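PDB 3PSH: molybdate-binding protein MolA from Haemophilus influenzae, which binds molybdate and tungstate in the periplasm and serves the MolBCA ABC transporter in low-affinity molybdate import. Local coordinates for residues Y201-A211 / E290-Y298. Numbering follows the deposited sequence.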
loop_
_atom_site.group_PDB
_atom_site.type_symbol
_atom_site.label_atom_id
_atom_site.label_comp_id
_atom_site.label_asym_id
_atom_site.label_seq_id
_atom_site.Cartn_x
_atom_site.Cartn_y
_atom_site.Cartn_z
ATOM N N TYR A 201 -6.161 -1.216 -4.939
ATOM C CA TYR A 201 -5.611 0.171 -5.219
ATOM C C TYR A 201 -4.763 0.268 -6.571
ATOM O O TYR A 201 -4.767 1.294 -7.281
ATOM C CB TYR A 201 -4.783 0.730 -4.034
ATOM C CG TYR A 201 -4.163 2.058 -4.399
ATOM C CD1 TYR A 201 -4.981 3.167 -4.676
ATOM C CD2 TYR A 201 -2.756 2.125 -4.594
ATOM C CE1 TYR A 201 -4.402 4.353 -5.145
ATOM C CE2 TYR A 201 -2.143 3.249 -5.032
ATOM C CZ TYR A 201 -2.957 4.386 -5.276
ATOM O OH TYR A 201 -2.445 5.551 -5.775
ATOM N N THR A 202 -4.087 -0.847 -6.881
ATOM C CA THR A 202 -3.286 -0.954 -8.137
ATOM C C THR A 202 -4.051 -0.301 -9.325
ATOM O O THR A 202 -3.528 0.638 -9.985
ATOM C CB THR A 202 -2.958 -2.416 -8.431
ATOM O OG1 THR A 202 -2.385 -3.071 -7.247
ATOM C CG2 THR A 202 -1.969 -2.496 -9.614
ATOM N N GLY A 203 -5.286 -0.765 -9.582
ATOM C CA GLY A 203 -6.006 -0.292 -10.826
ATOM C C GLY A 203 -6.405 1.186 -10.650
ATOM O O GLY A 203 -6.607 1.900 -11.631
ATOM N N LEU A 204 -6.622 1.654 -9.388
ATOM C CA LEU A 204 -6.985 3.047 -9.090
ATOM C C LEU A 204 -5.813 3.940 -9.380
ATOM O O LEU A 204 -5.941 5.031 -9.955
ATOM C CB LEU A 204 -7.454 3.262 -7.637
ATOM C CG LEU A 204 -8.925 2.706 -7.469
ATOM C CD1 LEU A 204 -9.178 2.504 -6.036
ATOM C CD2 LEU A 204 -9.870 3.762 -7.987
ATOM N N MET A 205 -4.619 3.483 -8.995
ATOM C CA MET A 205 -3.418 4.329 -9.292
ATOM C C MET A 205 -3.262 4.495 -10.798
ATOM O O MET A 205 -3.050 5.611 -11.249
ATOM C CB MET A 205 -2.125 3.729 -8.740
ATOM C CG MET A 205 -0.866 4.597 -9.021
ATOM S SD MET A 205 0.587 3.674 -8.255
ATOM C CE MET A 205 0.838 2.364 -9.426
ATOM N N MET A 206 -3.516 3.400 -11.507
ATOM C CA MET A 206 -3.440 3.436 -12.980
ATOM C C MET A 206 -4.548 4.375 -13.503
ATOM O O MET A 206 -4.252 5.338 -14.274
ATOM C CB MET A 206 -3.625 2.043 -13.506
ATOM C CG MET A 206 -2.389 1.200 -13.122
ATOM S SD MET A 206 -2.591 -0.414 -13.830
ATOM C CE MET A 206 -1.088 -1.358 -13.317
ATOM N N GLU A 207 -5.758 4.298 -12.974
ATOM C CA GLU A 207 -6.842 5.176 -13.539
ATOM C C GLU A 207 -6.560 6.647 -13.354
ATOM O O GLU A 207 -6.787 7.503 -14.262
ATOM C CB GLU A 207 -8.165 4.848 -12.840
ATOM C CG GLU A 207 -8.737 3.557 -13.349
ATOM C CD GLU A 207 -9.985 3.103 -12.503
ATOM O OE1 GLU A 207 -10.418 3.934 -11.651
ATOM O OE2 GLU A 207 -10.494 2.025 -12.787
ATOM N N HIS A 208 -6.057 7.018 -12.179
ATOM C CA HIS A 208 -5.819 8.424 -11.860
ATOM C C HIS A 208 -4.670 9.030 -12.694
ATOM O O HIS A 208 -4.573 10.219 -12.838
ATOM C CB HIS A 208 -5.536 8.584 -10.380
ATOM C CG HIS A 208 -6.778 8.474 -9.542
ATOM N ND1 HIS A 208 -7.615 9.550 -9.264
ATOM C CD2 HIS A 208 -7.299 7.399 -8.883
ATOM C CE1 HIS A 208 -8.624 9.129 -8.491
ATOM N NE2 HIS A 208 -8.469 7.829 -8.275
ATOM N N ALA A 209 -3.806 8.161 -13.208
ATOM C CA ALA A 209 -2.713 8.662 -14.039
ATOM C C ALA A 209 -2.968 8.365 -15.527
ATOM O O ALA A 209 -2.053 8.256 -16.338
ATOM C CB ALA A 209 -1.352 8.037 -13.550
ATOM N N GLY A 210 -4.242 8.160 -15.897
ATOM C CA GLY A 210 -4.540 8.053 -17.377
ATOM C C GLY A 210 -4.234 6.710 -18.001
ATOM O O GLY A 210 -3.976 6.620 -19.247
ATOM N N ALA A 211 -4.349 5.608 -17.167
ATOM C CA ALA A 211 -4.047 4.275 -17.552
ATOM C C ALA A 211 -5.106 3.349 -17.083
ATOM O O ALA A 211 -6.092 3.797 -16.507
ATOM C CB ALA A 211 -2.657 3.825 -16.952
ATOM N N GLU A 290 1.123 8.611 -8.051
ATOM C CA GLU A 290 0.240 8.854 -9.194
ATOM C C GLU A 290 0.799 9.978 -10.078
ATOM O O GLU A 290 0.717 9.919 -11.305
ATOM C CB GLU A 290 -1.147 9.255 -8.721
ATOM C CG GLU A 290 -1.814 8.045 -8.059
ATOM C CD GLU A 290 -3.239 8.347 -7.536
ATOM O OE1 GLU A 290 -3.752 9.486 -7.654
ATOM O OE2 GLU A 290 -3.825 7.387 -6.870
ATOM N N VAL A 291 1.481 10.930 -9.461
ATOM C CA VAL A 291 2.099 12.061 -10.242
ATOM C C VAL A 291 3.297 11.446 -11.037
ATOM O O VAL A 291 3.426 11.702 -12.265
ATOM C CB VAL A 291 2.545 13.255 -9.355
ATOM C CG1 VAL A 291 3.215 14.342 -10.218
ATOM C CG2 VAL A 291 1.317 13.840 -8.564
ATOM N N TRP A 292 4.161 10.613 -10.399
ATOM C CA TRP A 292 5.182 9.918 -11.208
ATOM C C TRP A 292 4.643 9.172 -12.415
ATOM O O TRP A 292 5.202 9.325 -13.562
ATOM C CB TRP A 292 5.991 8.968 -10.322
ATOM C CG TRP A 292 7.094 8.263 -11.126
ATOM C CD1 TRP A 292 8.372 8.690 -11.271
ATOM C CD2 TRP A 292 7.020 6.979 -11.738
ATOM N NE1 TRP A 292 9.103 7.800 -12.021
ATOM C CE2 TRP A 292 8.295 6.723 -12.335
ATOM C CE3 TRP A 292 5.960 6.028 -11.922
ATOM C CZ2 TRP A 292 8.532 5.537 -13.093
ATOM C CZ3 TRP A 292 6.201 4.840 -12.719
ATOM C CH2 TRP A 292 7.501 4.621 -13.264
ATOM N N LEU A 293 3.561 8.375 -12.210
ATOM C CA LEU A 293 3.112 7.555 -13.316
ATOM C C LEU A 293 2.488 8.505 -14.398
ATOM O O LEU A 293 2.645 8.261 -15.620
ATOM C CB LEU A 293 2.068 6.507 -12.824
ATOM C CG LEU A 293 1.513 5.565 -13.877
ATOM C CD1 LEU A 293 2.632 4.744 -14.552
ATOM C CD2 LEU A 293 0.509 4.632 -13.151
ATOM N N ALA A 294 1.777 9.551 -13.940
ATOM C CA ALA A 294 1.128 10.492 -14.901
ATOM C C ALA A 294 2.245 11.117 -15.731
ATOM O O ALA A 294 2.112 11.209 -16.950
ATOM C CB ALA A 294 0.351 11.550 -14.185
ATOM N N LYS A 295 3.363 11.544 -15.099
ATOM C CA LYS A 295 4.419 12.237 -15.820
ATOM C C LYS A 295 5.160 11.276 -16.753
ATOM O O LYS A 295 5.714 11.686 -17.806
ATOM C CB LYS A 295 5.466 12.890 -14.865
ATOM C CG LYS A 295 5.077 13.990 -14.036
ATOM C CD LYS A 295 6.314 14.613 -13.227
ATOM C CE LYS A 295 7.611 15.105 -14.028
ATOM N NZ LYS A 295 7.410 16.459 -14.670
ATOM N N ALA A 296 5.280 10.014 -16.325
ATOM C CA ALA A 296 5.938 9.012 -17.121
ATOM C C ALA A 296 5.144 8.782 -18.420
ATOM O O ALA A 296 5.715 8.523 -19.473
ATOM C CB ALA A 296 6.116 7.670 -16.287
ATOM N N LEU A 297 3.829 8.786 -18.327
ATOM C CA LEU A 297 2.982 8.340 -19.444
ATOM C C LEU A 297 2.533 9.605 -20.251
ATOM O O LEU A 297 2.252 9.426 -21.464
ATOM C CB LEU A 297 1.674 7.674 -18.965
ATOM C CG LEU A 297 1.878 6.408 -18.116
ATOM C CD1 LEU A 297 0.455 5.900 -17.720
ATOM C CD2 LEU A 297 2.728 5.351 -18.865
ATOM N N TYR A 298 2.434 10.797 -19.591
ATOM C CA TYR A 298 2.074 12.049 -20.309
ATOM C C TYR A 298 3.046 13.102 -19.996
ATOM O O TYR A 298 2.678 14.152 -19.480
ATOM C CB TYR A 298 0.666 12.521 -19.932
ATOM C CG TYR A 298 -0.429 11.450 -20.168
ATOM C CD1 TYR A 298 -1.199 11.440 -21.364
ATOM C CD2 TYR A 298 -0.642 10.418 -19.219
ATOM C CE1 TYR A 298 -2.185 10.433 -21.542
ATOM C CE2 TYR A 298 -1.629 9.457 -19.412
ATOM C CZ TYR A 298 -2.385 9.444 -20.621
ATOM O OH TYR A 298 -3.359 8.514 -20.967
#
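Ala209 presses its CB against the backbone of the last turns of helix 283-297, 3.5 Å from Ala294 N and 3.6 Å from Glu290 O, at the Schellman motif that ends helix 201-208. Both helices belong to the C-terminal lobe of this Fe/B12-type (solute-binding protein 8 family) periplasmic binding protein, built on the parallel sheet 211-213, 184-188, 237-240 and 268-270; the axes of 201-208 and 290-297 cross at -50°, 9.1 Å apart. The close approach rests on small residues: Ala209 and Ala294 bring their CA atoms to 4.3 Å. Leu293, its CG anti to the backbone N (chi1 -180°), lays CB, CG and CD2 along the Ala209 methyl, while CD2 also lies loosely against Met206 CA.

At one end of the interface, the OH of Tyr201 donates to Glu290 OE2 at 2.5 Å, on the anti side and somewhat out of the plane of a carboxylate turned only 18° from the ring. Glu290 CG lies 3.7 Å from Met205 CG, and the chain runs on extended. Its OE1 comes near His208 CB and forms a salt bridge with Arg168; Arg168 and the tyrosine hydroxyl would probably offset the cost of burying the charge. The His208 ring, nearly parallel to the carboxylate, directs NE2 to Asp133. Tyr201 also pairs through its backbone with Gly279, a molybdate-binding residue, which places this end close to the ligand pocket.

At the other end Gly210, with positive phi, carries the chain into strand 211-213; Ala211 N and Ala209 N approach Met206 O from opposite faces of its plane. Leu297 CD1 packs on the Ala211 methyl. Ala209 O, buried without a hydrogen-bond partner, meets the Tyr298 ring edge at CE2 (3.3 Å), and Tyr298 OH donates to Gly210 O at 2.6 Å, in the carbonyl plane and on a lone pair.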